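Local atomic coordinates of lovastatin nonaketide synthase mokA (PDB entry 6AD3), a protein that builds the nonaketide of lovastatin (monacolin K) by iterative polyketide synthesis, and is represented here by its condensation domain. Residues G81-Y84 against A85-Q89; V490-V493 against H494-R497; A163-A166 against G167-G171. The protein carries 1 engineered substitution. One frame throughout, in Å; residues are numbered along the deposited sequence.

Contact 1: residues G81-Y84 against A85-Q89; sequences GQEY and AWRLQ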
ATOM      1  N   GLY A  81      11.727   2.406  -7.351  1.00 16.67           N
ATOM      2  CA  GLY A  81      10.847   2.511  -6.189  1.00 18.20           C
ATOM      3  C   GLY A  81      11.621   2.513  -4.893  1.00 15.66           C
ATOM      4  O   GLY A  81      11.315   3.303  -3.981  1.00 15.57           O
ATOM      5  N   GLN A  82      12.626   1.635  -4.762  1.00 15.76           N
ATOM      6  CA  GLN A  82      13.488   1.684  -3.567  1.00 15.58           C
ATOM      7  C   GLN A  82      14.170   3.039  -3.397  1.00 17.55           C
ATOM      8  O   GLN A  82      14.280   3.562  -2.288  1.00 18.48           O
ATOM      9  CB  GLN A  82      14.537   0.601  -3.607  1.00 16.67           C
ATOM     10  CG  GLN A  82      14.006  -0.801  -3.367  1.00 14.84           C
ATOM     11  CD  GLN A  82      15.055  -1.867  -3.614  1.00 16.02           C
ATOM     12  OE1 GLN A  82      16.001  -1.664  -4.382  1.00 17.27           O
ATOM     13  NE2 GLN A  82      14.957  -2.973  -2.883  1.00 15.14           N
ATOM     14  N   GLU A  83      14.641   3.623  -4.511  1.00 17.18           N
ATOM     15  CA  GLU A  83      15.377   4.850  -4.455  1.00 17.27           C
ATOM     16  C   GLU A  83      14.530   6.015  -3.934  1.00 17.30           C
ATOM     17  O   GLU A  83      14.969   6.756  -3.055  1.00 16.52           O
ATOM     18  CB  GLU A  83      15.951   5.174  -5.843  1.00 23.30           C
ATOM     19  CG  GLU A  83      16.722   6.481  -5.900  1.00 25.37           C
ATOM     20  CD  GLU A  83      17.351   6.748  -7.276  1.00 33.68           C
ATOM     21  OE1 GLU A  83      17.532   5.821  -8.080  1.00 34.69           O
ATOM     22  OE2 GLU A  83      17.557   7.920  -7.592  1.00 48.11           O
ATOM     23  N   TYR A  84      13.278   6.126  -4.395  1.00 17.27           N
ATOM     24  CA  TYR A  84      12.414   7.205  -3.912  1.00 17.66           C
ATOM     25  C   TYR A  84      12.048   6.963  -2.433  1.00 16.21           C
ATOM     26  O   TYR A  84      12.108   7.847  -1.612  1.00 17.55           O
ATOM     27  CB  TYR A  84      11.136   7.329  -4.754  1.00 17.47           C
ATOM     28  CG  TYR A  84      10.294   8.556  -4.361  1.00 18.20           C
ATOM     29  CD1 TYR A  84      10.715   9.852  -4.700  1.00 18.01           C
ATOM     30  CD2 TYR A  84       9.153   8.411  -3.598  1.00 16.68           C
ATOM     31  CE1 TYR A  84       9.983  10.962  -4.314  1.00 18.28           C
ATOM     32  CE2 TYR A  84       8.414   9.500  -3.180  1.00 15.73           C
ATOM     33  CZ  TYR A  84       8.815  10.778  -3.547  1.00 15.85           C
ATOM     34  OH  TYR A  84       8.107  11.833  -3.051  1.00 17.08           O
ATOM     35  N   ALA A  85      11.794   5.728  -2.101  1.00 16.97           N
ATOM     36  CA  ALA A  85      11.528   5.378  -0.729  1.00 17.12           C
ATOM     37  C   ALA A  85      12.726   5.707   0.186  1.00 17.88           C
ATOM     38  O   ALA A  85      12.548   6.191   1.291  1.00 17.56           O
ATOM     39  CB  ALA A  85      11.170   3.909  -0.657  1.00 18.31           C
ATOM     40  N   TRP A  86      13.934   5.483  -0.297  1.00 16.86           N
ATOM     41  CA  TRP A  86      15.134   5.836   0.464  1.00 19.32           C
ATOM     42  C   TRP A  86      15.178   7.355   0.726  1.00 19.18           C
ATOM     43  O   TRP A  86      15.477   7.805   1.847  1.00 19.18           O
ATOM     44  CB  TRP A  86      16.360   5.372  -0.298  1.00 20.57           C
ATOM     45  CG  TRP A  86      17.662   5.881   0.240  1.00 24.12           C
ATOM     46  CD1 TRP A  86      18.582   6.640  -0.434  1.00 27.27           C
ATOM     47  CD2 TRP A  86      18.199   5.666   1.550  1.00 31.07           C
ATOM     48  NE1 TRP A  86      19.678   6.877   0.370  1.00 35.69           N
ATOM     49  CE2 TRP A  86      19.463   6.308   1.594  1.00 31.34           C
ATOM     50  CE3 TRP A  86      17.716   5.049   2.709  1.00 45.30           C
ATOM     51  CZ2 TRP A  86      20.247   6.356   2.762  1.00 47.08           C
ATOM     52  CZ3 TRP A  86      18.515   5.063   3.866  1.00 48.80           C
ATOM     53  CH2 TRP A  86      19.767   5.720   3.877  1.00 44.16           C
ATOM     54  N   ARG A  87      14.770   8.151  -0.265  1.00 19.12           N
ATOM     55  CA  ARG A  87      14.754   9.602  -0.054  1.00 19.40           C
ATOM     56  C   ARG A  87      13.725   9.983   0.980  1.00 19.75           C
ATOM     57  O   ARG A  87      13.975  10.876   1.789  1.00 20.35           O
ATOM     58  CB  ARG A  87      14.467  10.335  -1.355  1.00 21.00           C
ATOM     59  CG  ARG A  87      15.523  10.141  -2.422  1.00 26.14           C
ATOM     60  CD  ARG A  87      15.193  10.965  -3.654  1.00 34.94           C
ATOM     61  NE  ARG A  87      15.865  10.464  -4.848  1.00 43.16           N
ATOM     62  CZ  ARG A  87      17.089  10.810  -5.235  1.00 51.29           C
ATOM     63  NH1 ARG A  87      17.833  11.607  -4.489  1.00 56.23           N
ATOM     64  NH2 ARG A  87      17.594  10.305  -6.346  1.00 47.41           N
ATOM     65  N   LEU A  88      12.559   9.313   0.978  1.00 18.06           N
ATOM     66  CA  LEU A  88      11.553   9.569   2.023  1.00 18.67           C
ATOM     67  C   LEU A  88      12.149   9.223   3.364  1.00 19.04           C
ATOM     68  O   LEU A  88      11.925   9.925   4.348  1.00 23.32           O
ATOM     69  CB  LEU A  88      10.251   8.769   1.789  1.00 18.54           C
ATOM     70  CG  LEU A  88       9.397   9.080   0.565  1.00 20.75           C
ATOM     71  CD1 LEU A  88       8.285   8.037   0.360  1.00 20.15           C
ATOM     72  CD2 LEU A  88       8.804  10.472   0.671  1.00 24.51           C
ATOM     73  N   GLN A  89      12.819   8.077   3.444  1.00 17.45           N
ATOM     74  CA  GLN A  89      13.318   7.605   4.735  1.00 20.25           C
ATOM     75  C   GLN A  89      14.367   8.579   5.268  1.00 22.02           C
ATOM     76  O   GLN A  89      14.379   8.934   6.464  1.00 23.79           O
ATOM     77  CB  GLN A  89      13.931   6.211   4.584  1.00 24.31           C
ATOM     78  CG  GLN A  89      14.759   5.795   5.781  1.00 34.61           C
ATOM     79  CD  GLN A  89      15.224   4.343   5.720  1.00 36.61           C
ATOM     80  OE1 GLN A  89      16.382   4.051   6.045  1.00 39.35           O
ATOM     81  NE2 GLN A  89      14.267   3.421   5.530  1.00 27.06           N
TER

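Contact 2: residues V490-V493 against H494-R497; sequences VYEV and HHPR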
ATOM      1  N   VAL A 490      -4.102  17.443  10.377  1.00 18.60           N
ATOM      2  CA  VAL A 490      -5.222  18.182   9.813  1.00 21.05           C
ATOM      3  C   VAL A 490      -6.525  17.804  10.511  1.00 22.70           C
ATOM      4  O   VAL A 490      -7.454  18.610  10.534  1.00 22.41           O
ATOM      5  CB  VAL A 490      -5.391  17.858   8.305  1.00 21.71           C
ATOM      6  CG1 VAL A 490      -6.570  18.621   7.723  1.00 26.66           C
ATOM      7  CG2 VAL A 490      -4.125  18.207   7.552  1.00 25.29           C
ATOM      8  N   TYR A 491      -6.655  16.511  10.861  1.00 19.61           N
ATOM      9  CA  TYR A 491      -7.942  15.924  11.256  1.00 19.47           C
ATOM     10  C   TYR A 491      -7.929  15.403  12.662  1.00 20.50           C
ATOM     11  O   TYR A 491      -6.859  15.145  13.246  1.00 22.07           O
ATOM     12  CB  TYR A 491      -8.364  14.788  10.283  1.00 19.18           C
ATOM     13  CG  TYR A 491      -8.630  15.289   8.883  1.00 17.11           C
ATOM     14  CD1 TYR A 491      -9.748  16.045   8.617  1.00 18.38           C
ATOM     15  CD2 TYR A 491      -7.683  15.167   7.887  1.00 18.88           C
ATOM     16  CE1 TYR A 491     -10.006  16.525   7.367  1.00 21.78           C
ATOM     17  CE2 TYR A 491      -7.924  15.655   6.615  1.00 19.47           C
ATOM     18  CZ  TYR A 491      -9.069  16.383   6.381  1.00 21.82           C
ATOM     19  OH  TYR A 491      -9.331  16.894   5.135  1.00 22.58           O
ATOM     20  N   GLU A 492      -9.131  15.254  13.217  1.00 22.84           N
ATOM     21  CA  GLU A 492      -9.305  14.809  14.593  1.00 26.12           C
ATOM     22  C   GLU A 492      -9.523  13.303  14.671  1.00 24.85           C
ATOM     23  O   GLU A 492      -9.945  12.667  13.701  1.00 19.26           O
ATOM     24  CB  GLU A 492     -10.526  15.519  15.240  1.00 31.15           C
ATOM     25  CG  GLU A 492     -10.477  17.029  15.180  1.00 36.54           C
ATOM     26  CD  GLU A 492      -9.090  17.564  15.474  1.00 44.51           C
ATOM     27  OE1 GLU A 492      -8.557  18.354  14.661  1.00 60.22           O
ATOM     28  OE2 GLU A 492      -8.473  17.084  16.440  1.00 41.87           O
ATOM     29  N   VAL A 493      -9.462  12.799  15.898  1.00 22.31           N
ATOM     30  CA  VAL A 493      -9.528  11.365  16.157  1.00 21.66           C
ATOM     31  C   VAL A 493     -10.866  10.747  15.682  1.00 20.59           C
ATOM     32  O   VAL A 493     -10.896   9.597  15.204  1.00 19.87           O
ATOM     33  CB  VAL A 493      -9.333  11.106  17.662  1.00 24.31           C
ATOM     34  CG1 VAL A 493      -9.764   9.711  18.039  1.00 26.48           C
ATOM     35  CG2 VAL A 493      -7.867  11.342  18.038  1.00 29.51           C
ATOM     36  N   HIS A 494     -11.944  11.516  15.722  1.00 19.45           N
ATOM     37  CA  HIS A 494     -13.254  10.966  15.298  1.00 20.63           C
ATOM     38  C   HIS A 494     -13.544  11.158  13.809  1.00 19.69           C
ATOM     39  O   HIS A 494     -14.560  10.696  13.307  1.00 19.71           O
ATOM     40  CB  HIS A 494     -14.401  11.597  16.104  1.00 26.66           C
ATOM     41  CG  HIS A 494     -14.453  13.077  15.992  1.00 30.23           C
ATOM     42  ND1 HIS A 494     -15.445  13.732  15.300  1.00 35.86           N
ATOM     43  CD2 HIS A 494     -13.606  14.033  16.436  1.00 32.96           C
ATOM     44  CE1 HIS A 494     -15.249  15.035  15.389  1.00 33.98           C
ATOM     45  NE2 HIS A 494     -14.109  15.238  16.024  1.00 37.79           N
ATOM     46  N   HIS A 495     -12.660  11.847  13.096  1.00 17.99           N
ATOM     47  CA  HIS A 495     -12.955  12.165  11.699  1.00 17.68           C
ATOM     48  C   HIS A 495     -12.867  10.965  10.742  1.00 17.03           C
ATOM     49  O   HIS A 495     -13.661  10.874   9.807  1.00 18.67           O
ATOM     50  CB  HIS A 495     -12.095  13.313  11.223  1.00 19.08           C
ATOM     51  CG  HIS A 495     -12.574  14.649  11.692  1.00 21.19           C
ATOM     52  ND1 HIS A 495     -11.732  15.736  11.834  1.00 24.05           N
ATOM     53  CD2 HIS A 495     -13.787  15.057  12.144  1.00 25.47           C
ATOM     54  CE1 HIS A 495     -12.419  16.772  12.274  1.00 25.41           C
ATOM     55  NE2 HIS A 495     -13.660  16.383  12.500  1.00 24.18           N
ATOM     56  N   PRO A 496     -11.917  10.024  10.974  1.00 16.86           N
ATOM     57  CA  PRO A 496     -11.933   8.878  10.048  1.00 16.67           C
ATOM     58  C   PRO A 496     -13.267   8.140  10.051  1.00 16.97           C
ATOM     59  O   PRO A 496     -13.795   7.786   8.972  1.00 17.03           O
ATOM     60  CB  PRO A 496     -10.789   7.982  10.578  1.00 16.66           C
ATOM     61  CG  PRO A 496      -9.818   8.958  11.178  1.00 16.11           C
ATOM     62  CD  PRO A 496     -10.746   9.978  11.874  1.00 17.77           C
ATOM     63  N   ARG A 497     -13.823   7.902  11.239  1.00 17.41           N
ATOM     64  CA  ARG A 497     -15.126   7.250  11.323  1.00 19.33           C
ATOM     65  C   ARG A 497     -16.252   8.061  10.655  1.00 19.10           C
ATOM     66  O   ARG A 497     -17.137   7.487  10.012  1.00 19.25           O
ATOM     67  CB  ARG A 497     -15.495   6.926  12.760  1.00 22.98           C
ATOM     68  CG  ARG A 497     -16.691   5.972  12.809  1.00 29.66           C
ATOM     69  CD  ARG A 497     -16.886   5.424  14.192  1.00 37.21           C
ATOM     70  NE  ARG A 497     -15.772   4.575  14.600  1.00 39.04           N
ATOM     71  CZ  ARG A 497     -15.534   3.367  14.104  1.00 45.17           C
ATOM     72  NH1 ARG A 497     -16.314   2.862  13.157  1.00 38.05           N
ATOM     73  NH2 ARG A 497     -14.514   2.663  14.564  1.00 41.21           N
TER
HETATM   74  O   HOH W   1     -12.564   7.753  13.695  1.00 16.72           O

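Contact 3: residues A163-A166 against G167-G171; sequences ADRA and GAEEG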
ATOM      1  N   ALA A 163       1.509 -16.309  26.399  1.00 24.23           N
ATOM      2  CA  ALA A 163       0.606 -16.748  27.444  1.00 27.99           C
ATOM      3  C   ALA A 163      -0.807 -16.880  26.908  1.00 29.59           C
ATOM      4  O   ALA A 163      -1.552 -17.769  27.330  1.00 28.53           O
ATOM      5  CB  ALA A 163       0.649 -15.771  28.607  1.00 28.28           C
ATOM      6  N   ASP A 164      -1.165 -16.031  25.939  1.00 22.77           N
ATOM      7  CA  ASP A 164      -2.545 -15.833  25.550  1.00 22.67           C
ATOM      8  C   ASP A 164      -2.587 -14.821  24.420  1.00 24.35           C
ATOM      9  O   ASP A 164      -1.552 -14.288  24.020  1.00 23.03           O
ATOM     10  CB  ASP A 164      -3.423 -15.322  26.733  1.00 26.82           C
ATOM     11  CG  ASP A 164      -2.873 -14.056  27.393  1.00 28.85           C
ATOM     12  OD1 ASP A 164      -2.032 -13.317  26.812  1.00 26.00           O
ATOM     13  OD2 ASP A 164      -3.266 -13.801  28.539  1.00 32.98           O
ATOM     14  N   ARG A 165      -3.773 -14.538  23.925  1.00 23.12           N
ATOM     15  CA  ARG A 165      -3.875 -13.614  22.795  1.00 24.00           C
ATOM     16  C   ARG A 165      -3.245 -12.255  23.111  1.00 25.24           C
ATOM     17  O   ARG A 165      -2.647 -11.631  22.230  1.00 21.25           O
ATOM     18  CB  ARG A 165      -5.314 -13.429  22.370  1.00 26.37           C
ATOM     19  CG  ARG A 165      -5.484 -12.382  21.283  1.00 28.24           C
ATOM     20  CD  ARG A 165      -6.726 -12.608  20.462  1.00 31.38           C
ATOM     21  NE  ARG A 165      -7.058 -11.426  19.653  1.00 29.99           N
ATOM     22  CZ  ARG A 165      -7.699 -11.485  18.503  1.00 28.52           C
ATOM     23  NH1 ARG A 165      -8.010 -12.655  17.991  1.00 27.44           N
ATOM     24  NH2 ARG A 165      -8.022 -10.382  17.870  1.00 29.48           N
ATOM     25  N   ALA A 166      -3.508 -11.733  24.312  1.00 23.46           N
ATOM     26  CA  ALA A 166      -2.971 -10.430  24.710  1.00 27.85           C
ATOM     27  C   ALA A 166      -1.436 -10.419  24.629  1.00 24.99           C
ATOM     28  O   ALA A 166      -0.840  -9.425  24.179  1.00 22.58           O
ATOM     29  CB  ALA A 166      -3.427 -10.063  26.139  1.00 28.00           C
ATOM     30  N   GLY A 167      -0.803 -11.532  25.004  1.00 20.36           N
ATOM     31  CA  GLY A 167       0.638 -11.704  24.776  1.00 21.60           C
ATOM     32  C   GLY A 167       1.050 -11.616  23.301  1.00 20.85           C
ATOM     33  O   GLY A 167       2.091 -11.036  22.970  1.00 21.50           O
ATOM     34  N   ALA A 168       0.311 -12.306  22.443  1.00 17.90           N
ATOM     35  CA  ALA A 168       0.541 -12.252  21.002  1.00 18.21           C
ATOM     36  C   ALA A 168       0.418 -10.814  20.467  1.00 18.31           C
ATOM     37  O   ALA A 168       1.297 -10.353  19.730  1.00 18.80           O
ATOM     38  CB  ALA A 168      -0.405 -13.169  20.273  1.00 17.09           C
ATOM     39  N   GLU A 169      -0.631 -10.102  20.876  1.00 18.90           N
ATOM     40  CA  GLU A 169      -0.848  -8.741  20.429  1.00 19.69           C
ATOM     41  C   GLU A 169       0.274  -7.833  20.917  1.00 21.44           C
ATOM     42  O   GLU A 169       0.777  -6.972  20.181  1.00 19.11           O
ATOM     43  CB  GLU A 169      -2.220  -8.216  20.878  1.00 22.75           C
ATOM     44  CG  GLU A 169      -3.367  -8.811  20.098  1.00 25.67           C
ATOM     45  CD  GLU A 169      -4.733  -8.239  20.505  1.00 34.63           C
ATOM     46  OE1 GLU A 169      -4.804  -7.039  20.783  1.00 46.70           O
ATOM     47  OE2 GLU A 169      -5.752  -8.937  20.373  1.00 33.07           O
ATOM     48  N   GLU A 170       0.759  -8.085  22.112  1.00 20.67           N
ATOM     49  CA  GLU A 170       1.871  -7.311  22.630  1.00 22.50           C
ATOM     50  C   GLU A 170       3.120  -7.519  21.757  1.00 20.59           C
ATOM     51  O   GLU A 170       3.825  -6.562  21.423  1.00 20.23           O
ATOM     52  CB  GLU A 170       2.133  -7.693  24.100  1.00 26.55           C
ATOM     53  CG  GLU A 170       3.319  -6.995  24.700  1.00 34.07           C
ATOM     54  CD  GLU A 170       3.569  -7.406  26.149  1.00 49.16           C
ATOM     55  OE1 GLU A 170       4.711  -7.818  26.457  1.00 53.28           O
ATOM     56  OE2 GLU A 170       2.625  -7.333  26.960  1.00 48.03           O
ATOM     57  N   GLY A 171       3.382  -8.766  21.393  1.00 18.59           N
ATOM     58  CA  GLY A 171       4.498  -9.077  20.519  1.00 19.22           C
ATOM     59  C   GLY A 171       4.350  -8.359  19.172  1.00 18.60           C
ATOM     60  O   GLY A 171       5.317  -7.887  18.607  1.00 18.00           O
TER

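Contact 1: residues G81-Y84 against A85-Q89
E83 and R87 sit one turn apart on helix 80-91, and their side chains run alongside each other in the same direction. OE2 of E83 meets the edge of the R87 guanidinium near its plane, 2.7 Å from NH2. The pair is a salt bridge, but as a hydrogen bond it is weak, with an N-H...O angle of just 129°; the carboxylate and guanidinium planes are turned 53° apart. E83 sends CG anti to its backbone N (chi1 178°) and then stays extended, which carries the carboxylate out to meet the arginine. Its other oxygen, OE1, has a second arginine partner in R247, which would be expected to keep the glutamate ionised.

Next along the helix, Y84 and L88 make the apolar counterpart. The leucine crosses the CD2-CE2 side of the ring obliquely, with CD1 3.8 Å from Y84 CE2, while its CD2 comes 4.0 Å from Y84 OH. The ring of Y408 and the side chain of P420 add to this cluster.

The tightly held part is at Q82, the buried residue of the contact, whose amide is fixed at both ends: OE1 takes a bond from S79 N and NE2 gives one to F209 O. Nearby, W86 reaches A142 O through NE1 and rests on L145 of strand 145-150. The E83-R87 side is looser, joined across the segments by its one weak side-chain bond. Beneath both runs the regular backbone bonding, W86 N to Q82 O at 2.8 Å being one example: an alpha-helix with i to i+4 side-chain pairs, the first helix of this condensation-domain chain.

Contact 2: residues V490-V493 against H494-R497
A type I beta turn from E492 to H495 folds the chain back just as helix 495-512 begins, closed by the bond from H495 N to E492 O (2.9 Å). The N-H points fairly straight at the oxygen, at 161°, but approaches from above the carbonyl plane. A water takes the backbone bonding one step further: it donates to V493 O and accepts from R497 N, 2.8 Å away, tying the turn to the first turn of the helix. The ring of P496 packs its CD against the same E492 carbonyl oxygen, at 3.3 Å.

The H495 side chain is buried, and E492 lies alongside it, pointing the same way, and places CB over one face of the imidazole, a CH-pi contact 3.9 Å from the ring centroid. The glutamate CG comes within 3.5 Å of H495 CE1. This turn leads from strand 481-487, in the six-stranded mixed sheet, into the C-terminal helix of the condensation domain, and H495 and P496 both rest on L486 of that strand.

On another side of the imidazole, H495 ND1 approaches the edge of the Y491 ring, 3.8 Å from CD1; the two ring planes stand nearly perpendicular, at 83°. The tyrosine is buried, and its OH is bonded to the backbone N of M280, which fixes the far end of the ring. H494 belongs to the exposed side. Its CG is tucked between the backbone N and the carbonyl carbon (chi1 58°), bringing the imidazole back over the turn with CD2 3.6 Å from E492 CB.

Contact 3: residues A163-A166 against G167-G171
D164 caps the start of helix 165-176: its OD1 accepts the backbone N-H of G167 at 2.8 Å, the classic aspartate N-cap. The helix is the crossover of a beta-alpha-beta unit between the parallel strands 157-161 and 188-195. A chi1 of 54° folds the D164 carboxylate back toward the opening turn, where the N-H meets the oxygen nearly along its C-O axis. The carbonyl of D164 works as well, taking A168 N at 3.1 Å, so one residue holds two successive amides. At this end of the helix its negative charge would be expected to be favoured.

R165 pairs with E169, one turn ahead, in a salt bridge whose two side chains cross at a slant. Beyond the helix, its NH2 also bridges to E456 and the guanidinium makes a cation-pi contact with F105, both on strands of the five-stranded sheet, which would hold its far end. A168, buried, turns its methyl onto F193 and W195 of strand 188-195. Within the ion pair, R165 NE points straight at E169 OE2, 2.9 Å away with an N-H...O angle of 162°, and the oxygen lies in the guanidinium plane.

Overall arrangement
All three contacts are local, each within a single run of chain, and none touches another: centres lie 28 to 33 Å apart, nearest atoms about 15 to 19 Å. Contact 1 takes up most of helix 80-91, whereas contacts 2 and 3 sit where helices begin. These two starts differ: contact 3 is capped by an acidic side chain, contact 2 enters its helix through a backbone turn packed with aromatic rings. Contacts 1 and 3 are surface contacts with an i to i+4 arginine-glutamate pair, bent in the first and straight in the second; contact 2 is partly buried and has none. Contacts 2 and 3 border different sheets, of six and five strands.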